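Local coordinates for hypothetical protein Aq_1549 (Aquifex aeolicus, PDB 2E8E), which probably acts as an OsmC-family, thiol-dependent peroxiredoxin that reduces hydroperoxides, working as a dimer, at residues A[9-12]-A[16-19]; A[37-42]-A[66-71]; A[47-52]-A[108-113]; A[55-60]-A[98-103]; A[71-74]-A[80-83]. All blocks are in the same frame, centred on the assembly; numbering follows the deposited sequence.

Contact 1 of 5, residues A[9-12]-A[16-19]; sequences ELSS and FLSK
The F16 ring carries L10 CD1 over one of its faces. This methyl sits 4.1 Å from the ring centroid, 23° off the ring normal, and makes a CH-pi contact. L10 CD1 is offset toward the rim, 3.8 Å from F16 CE1. The backbone of the first strand also meets the ring: L10 N is 3.6 Å from F16 CD1, and E9 C approaches obliquely. In L10, CG is anti to the backbone N (chi1 -158°), and this turns CD1 back over the aromatic group although the CB bond points away from segment 16-19. On a different side, S11 CB rests 3.6 Å from L17 CG, a small apolar contact near the surface.

Two backbone bonds join E9 and L17. L17 N donates to E9 O at 2.7 Å, and E9 N donates to L17 O at 3.0 Å. E9 O also takes a CA-H...O contact from F16 CA at 3.2 Å. F16 reaches further, to L8 of its own chain and to G47 of the second subunit. E9 pairs with a strand of that subunit, so the sheet continues across the dimer interface. Strands 3-12 and 15-19 form an antiparallel beta hairpin. Near its turn S11 and S12 both face the single residue that precedes F16, which is a classic beta bulge.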
# COMPACT_ATOMS: atom_id res chain seq x y z
N GLU A 9 -5.87 6.74 13.06
CA GLU A 9 -6.88 7.06 14.05
C GLU A 9 -8.22 7.13 13.33
O GLU A 9 -8.32 7.65 12.22
CB GLU A 9 -6.56 8.39 14.74
CG GLU A 9 -7.57 8.81 15.79
CD GLU A 9 -7.06 9.94 16.66
OE1 GLU A 9 -6.47 10.90 16.11
OE2 GLU A 9 -7.25 9.88 17.89
N LEU A 10 -9.26 6.60 13.97
CA LEU A 10 -10.59 6.59 13.38
C LEU A 10 -11.00 8.03 13.04
O LEU A 10 -10.81 8.94 13.85
CB LEU A 10 -11.57 5.96 14.37
CG LEU A 10 -12.89 5.37 13.88
CD1 LEU A 10 -12.62 4.26 12.86
CD2 LEU A 10 -13.66 4.83 15.08
N SER A 11 -11.53 8.22 11.84
CA SER A 11 -11.96 9.54 11.36
C SER A 11 -13.47 9.57 11.14
O SER A 11 -14.13 10.55 11.48
CB SER A 11 -11.24 9.89 10.06
OG SER A 11 -11.46 8.90 9.07
N SER A 12 -14.00 8.50 10.56
CA SER A 12 -15.43 8.36 10.32
C SER A 12 -15.71 6.86 10.38
O SER A 12 -14.81 6.08 10.72
CB SER A 12 -15.81 8.92 8.94
OG SER A 12 -15.20 8.21 7.88
N PHE A 16 -10.03 5.78 8.58
CA PHE A 16 -8.93 6.26 9.41
C PHE A 16 -8.11 7.40 8.85
O PHE A 16 -7.78 7.40 7.66
CB PHE A 16 -7.96 5.10 9.68
CG PHE A 16 -8.58 3.94 10.37
CD1 PHE A 16 -8.48 3.81 11.75
CD2 PHE A 16 -9.31 3.00 9.66
CE1 PHE A 16 -9.11 2.75 12.42
CE2 PHE A 16 -9.95 1.94 10.31
CZ PHE A 16 -9.84 1.82 11.69
N LEU A 17 -7.79 8.37 9.70
CA LEU A 17 -6.93 9.46 9.29
C LEU A 17 -5.56 8.83 9.52
O LEU A 17 -5.23 8.41 10.63
CB LEU A 17 -7.14 10.70 10.17
CG LEU A 17 -8.13 11.68 9.52
CD1 LEU A 17 -8.56 12.76 10.52
CD2 LEU A 17 -7.46 12.32 8.30
N SER A 18 -4.79 8.75 8.44
CA SER A 18 -3.49 8.10 8.47
C SER A 18 -2.33 9.07 8.35
O SER A 18 -2.14 9.70 7.31
CB SER A 18 -3.45 7.08 7.34
OG SER A 18 -4.64 6.31 7.34
N LYS A 19 -1.55 9.16 9.42
CA LYS A 19 -0.40 10.05 9.51
C LYS A 19 0.89 9.46 8.95
O LYS A 19 1.35 8.40 9.39
CB LYS A 19 -0.17 10.45 10.97
CG LYS A 19 1.01 11.40 11.17
CD LYS A 19 1.13 11.84 12.63
CE LYS A 19 2.23 12.88 12.80
NZ LYS A 19 2.36 13.32 14.22

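Contact 2 of 5, residues A[37-42]-A[66-71]; sequences LLLVSI and IFLKGK
L68 CD2 is the point of closest approach between the strand and the helix, 3.5 Å from L39 O, a backbone carbonyl of the helix, and 3.9 Å from I42 CG2. The I42 and L68 side chains meet at a slant. Lower down the side chains, L39 CB and L68 CB are 4.3 Å apart. L39 CD1 reaches to 4.1 Å from G70 N. G70 has no side chain, so the leucine branch packs against bare backbone there. All four touching residues are buried, and the side-chain packing is apolar.

With chi1 -68°, I42 CG2 lies anti to the backbone N and is turned to L68. The helix is held by its own bonds: S41 N and I42 N donate to L37 O and L38 O. S41 OG also donates to L37 O, at 2.9 Å. The two S41 donors approach that oxygen from opposite faces of the carbonyl plane.

The short axes of helix 37-42 and strand 66-71 pass 9.1 Å apart at 140°, so the helix runs roughly against the strand as it lies over the sheet. The second subunit borders both elements. Its L37 packs on S41, and one of its strands pairs with 66-71. On the strand's remaining edge, 80-90 of the same chain completes the pairing, while I85 from that strand and V112 and V116 from helix 111-116 close round I42.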
# COMPACT_ATOMS: atom_id res chain seq x y z
N LEU A 37 -5.09 1.50 -2.50
CA LEU A 37 -3.87 2.13 -1.99
C LEU A 37 -2.67 1.18 -2.12
O LEU A 37 -1.54 1.64 -2.30
CB LEU A 37 -4.04 2.56 -0.53
CG LEU A 37 -4.85 3.85 -0.34
CD1 LEU A 37 -4.91 4.22 1.13
CD2 LEU A 37 -4.19 4.98 -1.14
N LEU A 38 -2.91 -0.12 -2.03
CA LEU A 38 -1.81 -1.06 -2.19
C LEU A 38 -1.29 -0.94 -3.62
O LEU A 38 -0.07 -0.94 -3.86
CB LEU A 38 -2.26 -2.51 -1.92
CG LEU A 38 -1.22 -3.58 -2.28
CD1 LEU A 38 0.06 -3.34 -1.49
CD2 LEU A 38 -1.77 -4.97 -1.99
N LEU A 39 -2.20 -0.84 -4.59
CA LEU A 39 -1.77 -0.71 -5.98
C LEU A 39 -1.02 0.61 -6.16
O LEU A 39 -0.05 0.68 -6.92
CB LEU A 39 -2.98 -0.78 -6.93
CG LEU A 39 -3.69 -2.13 -7.01
CD1 LEU A 39 -4.86 -2.00 -7.98
CD2 LEU A 39 -2.73 -3.22 -7.50
N VAL A 40 -1.47 1.66 -5.48
CA VAL A 40 -0.78 2.94 -5.58
C VAL A 40 0.64 2.80 -5.01
O VAL A 40 1.60 3.34 -5.57
CB VAL A 40 -1.54 4.07 -4.84
CG1 VAL A 40 -0.67 5.33 -4.76
CG2 VAL A 40 -2.84 4.39 -5.56
N SER A 41 0.76 2.09 -3.89
CA SER A 41 2.07 1.90 -3.26
C SER A 41 3.02 1.16 -4.20
O SER A 41 4.18 1.53 -4.36
CB SER A 41 1.93 1.12 -1.95
OG SER A 41 1.07 1.81 -1.06
N ILE A 42 2.50 0.11 -4.83
CA ILE A 42 3.28 -0.67 -5.77
C ILE A 42 3.70 0.18 -6.97
O ILE A 42 4.88 0.23 -7.33
CB ILE A 42 2.46 -1.88 -6.29
CG1 ILE A 42 2.23 -2.88 -5.16
CG2 ILE A 42 3.18 -2.53 -7.47
CD1 ILE A 42 1.23 -3.98 -5.52
N ILE A 66 1.54 4.88 -15.37
CA ILE A 66 1.54 3.49 -14.92
C ILE A 66 0.11 3.07 -14.62
O ILE A 66 -0.59 3.72 -13.83
CB ILE A 66 2.41 3.31 -13.66
CG1 ILE A 66 3.81 3.89 -13.91
CG2 ILE A 66 2.53 1.82 -13.34
CD1 ILE A 66 4.72 3.85 -12.69
N PHE A 67 -0.32 1.99 -15.25
CA PHE A 67 -1.67 1.48 -15.07
C PHE A 67 -1.63 0.15 -14.35
O PHE A 67 -0.99 -0.79 -14.81
CB PHE A 67 -2.33 1.33 -16.44
CG PHE A 67 -2.35 2.60 -17.24
CD1 PHE A 67 -3.36 3.53 -17.05
CD2 PHE A 67 -1.33 2.88 -18.13
CE1 PHE A 67 -3.35 4.75 -17.75
CE2 PHE A 67 -1.31 4.09 -18.83
CZ PHE A 67 -2.32 5.02 -18.64
N LEU A 68 -2.31 0.07 -13.22
CA LEU A 68 -2.35 -1.17 -12.46
C LEU A 68 -3.77 -1.70 -12.35
O LEU A 68 -4.70 -0.95 -12.07
CB LEU A 68 -1.76 -0.98 -11.06
CG LEU A 68 -0.29 -0.56 -11.01
CD1 LEU A 68 -0.20 0.96 -10.88
CD2 LEU A 68 0.38 -1.23 -9.84
N LYS A 69 -3.92 -3.00 -12.58
CA LYS A 69 -5.22 -3.63 -12.49
C LYS A 69 -5.07 -4.90 -11.66
O LYS A 69 -4.26 -5.77 -11.98
CB LYS A 69 -5.76 -4.00 -13.88
CG LYS A 69 -7.06 -4.79 -13.83
CD LYS A 69 -7.58 -5.12 -15.22
CE LYS A 69 -7.86 -3.86 -16.02
NZ LYS A 69 -8.48 -4.17 -17.34
N GLY A 70 -5.86 -4.99 -10.60
CA GLY A 70 -5.77 -6.17 -9.75
C GLY A 70 -7.08 -6.92 -9.72
O GLY A 70 -8.15 -6.31 -9.64
N LYS A 71 -7.01 -8.25 -9.81
CA LYS A 71 -8.19 -9.10 -9.77
C LYS A 71 -8.15 -9.88 -8.46
O LYS A 71 -7.19 -10.61 -8.19
CB LYS A 71 -8.19 -10.06 -10.96
CG LYS A 71 -8.36 -9.37 -12.30
CD LYS A 71 -8.30 -10.36 -13.45
CE LYS A 71 -8.56 -9.67 -14.79
NZ LYS A 71 -7.59 -8.58 -15.06

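Contact 3 of 5, residues A[47-52]-A[108-113]; sequences GVDVYH and KYCSVL
D49 points its CB toward the break between helices 95-109 and 111-116, where Y109 and C110 lie. With CG anti to the carbonyl carbon (chi1 -62°), its carboxylate crosses obliquely beside Y109. D49 CG is 3.6 Å from Y109 CB, and the carboxylate and ring planes are 52° apart. D49 OD1 also touches Y109 CB. Water 1 is placed to donate to D49 OD1 (2.5 Å) and to Y109 O (3.3 Å), though it has more acceptors near it than protons. D49 OD2 reaches 3.2 Å from C110 N, but the angle is poor for a hydrogen bond. Its firm polar partner is S105 OG, in helix 95-109.

C110 is probably one of the two redox cysteines, as in OsmC relatives. The C110 side chain packs on C45, which lies one turn before D49 in helix 34-56. A disulfide between these two cysteines is known for this protein but is absent in this reduced structure. Replacing D49 by alanine removes the carboxylate, which would probably leave S105 OG without this acceptor and open a gap beside Y109 CB. C110 also caps helix 111-116. Its SG is anti to the backbone N, and C110 SG accepts from L113 N at 3.5 Å, with an angle of 157° at the hydrogen. On the dimer side, the Y109 ring meets H76 of the second subunit edge-to-face, and S111 OG bonds to R72 of that subunit.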
# COMPACT_ATOMS: atom_id res chain seq x y z
N GLY A 47 7.55 3.20 -9.90
CA GLY A 47 7.67 4.39 -10.73
C GLY A 47 8.88 5.22 -10.36
O GLY A 47 9.53 5.81 -11.23
N VAL A 48 9.18 5.29 -9.07
CA VAL A 48 10.34 6.05 -8.61
C VAL A 48 11.61 5.42 -9.20
O VAL A 48 12.51 6.13 -9.65
CB VAL A 48 10.42 6.05 -7.06
CG1 VAL A 48 11.74 6.62 -6.59
CG2 VAL A 48 9.26 6.86 -6.50
N ASP A 49 11.66 4.09 -9.20
CA ASP A 49 12.82 3.37 -9.75
C ASP A 49 12.95 3.65 -11.24
O ASP A 49 14.03 3.95 -11.74
CB ASP A 49 12.67 1.85 -9.60
CG ASP A 49 12.60 1.39 -8.15
OD1 ASP A 49 13.26 2.00 -7.28
OD2 ASP A 49 11.90 0.39 -7.91
N VAL A 50 11.84 3.51 -11.96
CA VAL A 50 11.84 3.71 -13.40
C VAL A 50 12.26 5.13 -13.75
O VAL A 50 13.05 5.33 -14.68
CB VAL A 50 10.44 3.39 -13.99
CG1 VAL A 50 10.40 3.76 -15.47
CG2 VAL A 50 10.14 1.91 -13.80
N TYR A 51 11.77 6.11 -13.01
CA TYR A 51 12.12 7.50 -13.27
C TYR A 51 13.63 7.69 -13.15
O TYR A 51 14.27 8.22 -14.07
CB TYR A 51 11.42 8.43 -12.28
CG TYR A 51 11.75 9.89 -12.49
CD1 TYR A 51 11.00 10.67 -13.37
CD2 TYR A 51 12.83 10.48 -11.83
CE1 TYR A 51 11.32 12.02 -13.58
CE2 TYR A 51 13.15 11.82 -12.03
CZ TYR A 51 12.40 12.58 -12.91
OH TYR A 51 12.72 13.91 -13.10
N HIS A 52 14.19 7.26 -12.03
CA HIS A 52 15.63 7.39 -11.79
C HIS A 52 16.49 6.65 -12.80
O HIS A 52 17.52 7.17 -13.23
CB HIS A 52 15.98 6.91 -10.38
CG HIS A 52 15.48 7.82 -9.30
ND1 HIS A 52 15.69 9.18 -9.32
CD2 HIS A 52 14.79 7.56 -8.16
CE1 HIS A 52 15.15 9.72 -8.24
NE2 HIS A 52 14.60 8.76 -7.52
N LYS A 108 14.63 -6.14 -8.83
CA LYS A 108 15.64 -5.83 -7.82
C LYS A 108 15.39 -4.67 -6.86
O LYS A 108 15.61 -4.80 -5.66
CB LYS A 108 17.00 -5.61 -8.49
CG LYS A 108 18.10 -5.16 -7.55
CD LYS A 108 19.45 -5.10 -8.24
CE LYS A 108 20.55 -4.73 -7.25
NZ LYS A 108 21.90 -4.73 -7.89
N TYR A 109 14.92 -3.55 -7.38
CA TYR A 109 14.72 -2.37 -6.55
C TYR A 109 13.38 -2.12 -5.86
O TYR A 109 13.35 -1.59 -4.75
CB TYR A 109 15.07 -1.12 -7.36
CG TYR A 109 16.53 -1.06 -7.74
CD1 TYR A 109 17.51 -0.83 -6.78
CD2 TYR A 109 16.94 -1.25 -9.06
CE1 TYR A 109 18.86 -0.79 -7.13
CE2 TYR A 109 18.28 -1.21 -9.42
CZ TYR A 109 19.24 -0.98 -8.44
OH TYR A 109 20.57 -0.95 -8.79
N CYS A 110 12.28 -2.49 -6.50
CA CYS A 110 10.97 -2.22 -5.92
C CYS A 110 10.66 -3.01 -4.65
O CYS A 110 10.34 -4.20 -4.70
CB CYS A 110 9.87 -2.47 -6.95
SG CYS A 110 8.28 -1.80 -6.43
N SER A 111 10.74 -2.32 -3.51
CA SER A 111 10.49 -2.95 -2.22
C SER A 111 9.05 -3.41 -2.02
O SER A 111 8.82 -4.53 -1.56
CB SER A 111 10.88 -1.99 -1.09
OG SER A 111 12.27 -1.69 -1.12
N VAL A 112 8.09 -2.56 -2.35
CA VAL A 112 6.68 -2.91 -2.17
C VAL A 112 6.31 -4.13 -3.01
O VAL A 112 5.72 -5.08 -2.51
CB VAL A 112 5.75 -1.72 -2.56
CG1 VAL A 112 4.29 -2.14 -2.42
CG2 VAL A 112 6.05 -0.51 -1.68
N LEU A 113 6.68 -4.11 -4.29
CA LEU A 113 6.36 -5.22 -5.18
C LEU A 113 6.99 -6.53 -4.73
O LEU A 113 6.38 -7.59 -4.85
CB LEU A 113 6.80 -4.90 -6.61
CG LEU A 113 6.40 -5.92 -7.68
CD1 LEU A 113 4.88 -6.05 -7.72
CD2 LEU A 113 6.94 -5.49 -9.03
O HOH W 1 12.02 1.37 -5.15

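Contact 4 of 5, residues A[55-60]-A[98-103]; sequences KKKRQE and LEQAVK
A Schellman motif ends helix 34-56 just where K57 reaches across to Q100. R58, with positive phi, is its C-prime residue. R58 N bonds back to K55 O at 3.0 Å, and Q59 N to L54 O. K57 is the first residue to leave the helical angles. It sends its side chain to helix 95-109, where K57 NZ donates to Q100 OE1 at 3.0 Å. The ammonium comes from above the amide, 52° out of the carbonyl plane, with a C=O...N angle of 124°. The extended lysine chain carries CE to Q100, and the bend at chi4 (-55°) turns NZ onto OE1. K57 CE lies 3.2 Å from Q100 OE1 and 3.7 Å from Q100 CB. The two side chains cross at about a right angle. A leucine in place of K57 would probably leave Q100 OE1 without this donor and its amide freer to turn.

This is a surface link, and no other chain of the assembly touches it. Behind it the same two helices pack through A101 on V50, I53 and L54. The inner side of helix 95-109 rests on the sheet, with L98 on W126 and V102 on I124 of strand 121-130.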
# COMPACT_ATOMS: atom_id res chain seq x y z
N LYS A 55 16.35 8.32 -16.23
CA LYS A 55 17.15 9.54 -16.14
C LYS A 55 18.63 9.18 -16.25
O LYS A 55 19.38 9.82 -16.99
CB LYS A 55 16.87 10.24 -14.80
CG LYS A 55 17.66 11.51 -14.55
CD LYS A 55 17.14 12.22 -13.31
CE LYS A 55 17.98 13.43 -12.94
NZ LYS A 55 19.33 13.04 -12.44
N LYS A 56 19.03 8.15 -15.52
CA LYS A 56 20.42 7.70 -15.54
C LYS A 56 20.81 7.22 -16.94
O LYS A 56 21.95 7.39 -17.36
CB LYS A 56 20.61 6.56 -14.53
CG LYS A 56 22.06 6.13 -14.34
CD LYS A 56 22.17 5.03 -13.29
CE LYS A 56 23.62 4.63 -13.05
NZ LYS A 56 24.27 4.14 -14.29
N LYS A 57 19.86 6.63 -17.66
CA LYS A 57 20.13 6.14 -19.00
C LYS A 57 19.98 7.21 -20.08
O LYS A 57 19.84 6.91 -21.26
CB LYS A 57 19.24 4.93 -19.31
CG LYS A 57 19.63 3.70 -18.49
CD LYS A 57 18.87 2.46 -18.92
CE LYS A 57 19.30 1.26 -18.09
NZ LYS A 57 20.78 1.05 -18.15
N ARG A 58 19.99 8.47 -19.64
CA ARG A 58 19.92 9.62 -20.52
C ARG A 58 18.66 9.76 -21.38
O ARG A 58 18.71 10.33 -22.47
CB ARG A 58 21.16 9.63 -21.42
CG ARG A 58 22.44 9.23 -20.69
CD ARG A 58 22.67 10.12 -19.48
NE ARG A 58 22.83 11.51 -19.87
CZ ARG A 58 23.89 11.99 -20.51
NH1 ARG A 58 24.89 11.18 -20.82
NH2 ARG A 58 23.94 13.27 -20.85
N GLN A 59 17.53 9.25 -20.90
CA GLN A 59 16.30 9.35 -21.66
C GLN A 59 15.62 10.68 -21.37
O GLN A 59 15.72 11.22 -20.26
CB GLN A 59 15.36 8.19 -21.31
CG GLN A 59 15.95 6.80 -21.54
CD GLN A 59 16.51 6.62 -22.93
OE1 GLN A 59 17.73 6.53 -23.11
NE2 GLN A 59 15.64 6.55 -23.93
N GLU A 60 14.94 11.23 -22.37
CA GLU A 60 14.24 12.49 -22.22
C GLU A 60 12.78 12.15 -21.95
O GLU A 60 12.01 11.85 -22.86
CB GLU A 60 14.37 13.32 -23.50
CG GLU A 60 15.81 13.72 -23.80
CD GLU A 60 15.98 14.36 -25.17
OE1 GLU A 60 15.33 15.39 -25.43
OE2 GLU A 60 16.78 13.82 -25.97
N LEU A 98 13.47 1.64 -21.45
CA LEU A 98 12.29 1.44 -20.60
C LEU A 98 12.26 0.00 -20.11
O LEU A 98 11.97 -0.25 -18.95
CB LEU A 98 11.01 1.77 -21.37
CG LEU A 98 9.72 1.54 -20.55
CD1 LEU A 98 9.75 2.41 -19.30
CD2 LEU A 98 8.50 1.87 -21.39
N GLU A 99 12.56 -0.94 -21.00
CA GLU A 99 12.56 -2.35 -20.62
C GLU A 99 13.56 -2.60 -19.48
O GLU A 99 13.25 -3.29 -18.51
CB GLU A 99 12.90 -3.24 -21.81
CG GLU A 99 13.19 -4.69 -21.43
CD GLU A 99 13.30 -5.61 -22.64
OE1 GLU A 99 13.74 -5.15 -23.71
OE2 GLU A 99 12.95 -6.80 -22.50
N GLN A 100 14.76 -2.03 -19.60
CA GLN A 100 15.78 -2.20 -18.57
C GLN A 100 15.33 -1.59 -17.24
O GLN A 100 15.57 -2.16 -16.17
CB GLN A 100 17.09 -1.56 -18.99
CG GLN A 100 17.82 -2.27 -20.11
CD GLN A 100 19.15 -1.61 -20.43
OE1 GLN A 100 20.03 -1.52 -19.57
NE2 GLN A 100 19.30 -1.15 -21.67
N ALA A 101 14.70 -0.43 -17.31
CA ALA A 101 14.23 0.25 -16.10
C ALA A 101 13.13 -0.56 -15.42
O ALA A 101 13.12 -0.70 -14.20
CB ALA A 101 13.71 1.64 -16.46
N VAL A 102 12.21 -1.10 -16.22
CA VAL A 102 11.12 -1.90 -15.68
C VAL A 102 11.61 -3.21 -15.07
O VAL A 102 11.15 -3.62 -14.00
CB VAL A 102 10.07 -2.20 -16.77
CG1 VAL A 102 9.05 -3.20 -16.26
CG2 VAL A 102 9.36 -0.91 -17.18
N LYS A 103 12.56 -3.87 -15.74
CA LYS A 103 13.09 -5.12 -15.21
C LYS A 103 13.90 -4.92 -13.94
O LYS A 103 13.77 -5.68 -12.98
CB LYS A 103 13.92 -5.84 -16.27
CG LYS A 103 13.07 -6.36 -17.42
CD LYS A 103 13.88 -7.21 -18.37
CE LYS A 103 13.01 -7.72 -19.51
NZ LYS A 103 11.80 -8.41 -19.00

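Contact 5 of 5, residues A[71-74]-A[80-83]; sequences KRRE and YEEI
K71 faces two consecutive residues, E81 and E82, and its carbonyl oxygen takes bonds from both. E81 N donates to K71 O at 2.7 Å, while the bond from E82 N to K71 O is weak at 3.4 Å. K71 N returns a bond to E82 O at 2.9 Å. The K71 and E82 side chains lie side by side and point the same way. Their salt bridge, K71 NZ to E82 OE1, is long and weak at 3.3 Å. The stronger partner of K71 NZ is E84. Water 2 accepts from K71 NZ at 2.6 Å and also lies within bonding range of E82 OE1.

R72 meets Y80 by its aliphatic part, with R72 CG 3.5 Å from Y80 CD1 and placed obliquely to the ring. The bend of R72 at chi3 (66°) turns NE toward K78 O, to which it bonds. R72 NH1 forms a salt bridge with E2 of the second subunit. Y80 OH bonds to M35 O. R73 and E81 cross at about a right angle. E81 OE2 rests on the arginine's carbons, 3.3 Å from R73 CB, but is 4.4 Å from R73 NE, beyond a salt bridge. R73 NH2 bonds instead to P77 O.

The register shifts by one between K71 and R72, with E81 and E82 both facing K71: a classic beta bulge near the turn of the hairpin formed by strands 60-72 and 80-90.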
# COMPACT_ATOMS: atom_id res chain seq x y z
N LYS A 71 -7.01 -8.25 -9.81
CA LYS A 71 -8.19 -9.10 -9.77
C LYS A 71 -8.15 -9.88 -8.46
O LYS A 71 -7.19 -10.61 -8.19
CB LYS A 71 -8.19 -10.06 -10.96
CG LYS A 71 -8.36 -9.37 -12.30
CD LYS A 71 -8.30 -10.36 -13.45
CE LYS A 71 -8.56 -9.67 -14.79
NZ LYS A 71 -7.59 -8.58 -15.06
N ARG A 72 -9.20 -9.74 -7.66
CA ARG A 72 -9.25 -10.38 -6.35
C ARG A 72 -9.95 -11.72 -6.27
O ARG A 72 -10.90 -11.99 -7.01
CB ARG A 72 -9.93 -9.43 -5.35
CG ARG A 72 -9.34 -8.04 -5.32
CD ARG A 72 -10.14 -7.13 -4.41
NE ARG A 72 -10.04 -7.53 -3.01
CZ ARG A 72 -10.58 -6.84 -2.01
NH1 ARG A 72 -11.26 -5.72 -2.26
NH2 ARG A 72 -10.41 -7.23 -0.76
N ARG A 73 -9.47 -12.56 -5.35
CA ARG A 73 -10.05 -13.87 -5.11
C ARG A 73 -11.44 -13.61 -4.54
O ARG A 73 -11.70 -12.55 -3.97
CB ARG A 73 -9.20 -14.64 -4.09
CG ARG A 73 -9.77 -15.99 -3.69
CD ARG A 73 -8.76 -16.82 -2.91
NE ARG A 73 -8.37 -16.20 -1.65
CZ ARG A 73 -7.47 -16.73 -0.82
NH1 ARG A 73 -6.88 -17.87 -1.12
NH2 ARG A 73 -7.17 -16.11 0.31
N GLU A 74 -12.34 -14.58 -4.67
CA GLU A 74 -13.70 -14.41 -4.19
C GLU A 74 -13.94 -14.81 -2.73
O GLU A 74 -14.96 -14.46 -2.15
CB GLU A 74 -14.66 -15.14 -5.13
CG GLU A 74 -14.66 -14.51 -6.52
CD GLU A 74 -15.38 -15.33 -7.57
OE1 GLU A 74 -15.40 -14.89 -8.74
OE2 GLU A 74 -15.92 -16.41 -7.23
N TYR A 80 -5.21 -10.15 -4.18
CA TYR A 80 -5.15 -10.05 -5.63
C TYR A 80 -4.54 -11.35 -6.15
O TYR A 80 -3.40 -11.67 -5.82
CB TYR A 80 -4.26 -8.89 -6.07
CG TYR A 80 -4.83 -7.52 -5.83
CD1 TYR A 80 -6.07 -7.16 -6.34
CD2 TYR A 80 -4.10 -6.57 -5.12
CE1 TYR A 80 -6.58 -5.88 -6.15
CE2 TYR A 80 -4.60 -5.28 -4.92
CZ TYR A 80 -5.84 -4.95 -5.44
OH TYR A 80 -6.31 -3.67 -5.26
N GLU A 81 -5.28 -12.10 -6.95
CA GLU A 81 -4.75 -13.34 -7.51
C GLU A 81 -3.89 -12.97 -8.71
O GLU A 81 -3.02 -13.73 -9.13
CB GLU A 81 -5.87 -14.27 -7.94
CG GLU A 81 -6.86 -14.60 -6.84
CD GLU A 81 -7.34 -16.05 -6.89
OE1 GLU A 81 -7.78 -16.50 -7.96
OE2 GLU A 81 -7.28 -16.72 -5.84
N GLU A 82 -4.14 -11.78 -9.24
CA GLU A 82 -3.41 -11.30 -10.40
C GLU A 82 -3.28 -9.79 -10.35
O GLU A 82 -4.20 -9.09 -9.94
CB GLU A 82 -4.14 -11.71 -11.68
CG GLU A 82 -3.69 -10.99 -12.94
CD GLU A 82 -4.54 -11.33 -14.15
OE1 GLU A 82 -4.81 -10.42 -14.95
OE2 GLU A 82 -4.92 -12.51 -14.31
N ILE A 83 -2.11 -9.28 -10.73
CA ILE A 83 -1.88 -7.85 -10.78
C ILE A 83 -1.21 -7.55 -12.10
O ILE A 83 -0.14 -8.08 -12.39
CB ILE A 83 -0.94 -7.36 -9.65
CG1 ILE A 83 -1.56 -7.64 -8.28
CG2 ILE A 83 -0.70 -5.85 -9.81
CD1 ILE A 83 -0.73 -7.15 -7.12
O HOH W 2 -5.39 -7.79 -13.82

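In the fold
Contact 2 is the buried core of the set, apolar in its side chains, where helix 34-56 lies over the sheet. Contact 3 is partly buried and mixes polar groups with the cysteine region. It touches contact 2 through I42 on V112. Contacts 3 and 4 join the same helices, 34-56 and 95-109, but contact 4 is a lone polar link at the surface. Contacts 1 and 5 are surface hairpins, each with a beta bulge. Contact 1 adds a ring-methyl contact, whereas contact 5 is rich in charge. Contact 5 shares K71 and strand 60-72 with contact 2. All but contact 4 touch the second subunit, and contacts 1 and 4 lie about 38 Å apart between centres.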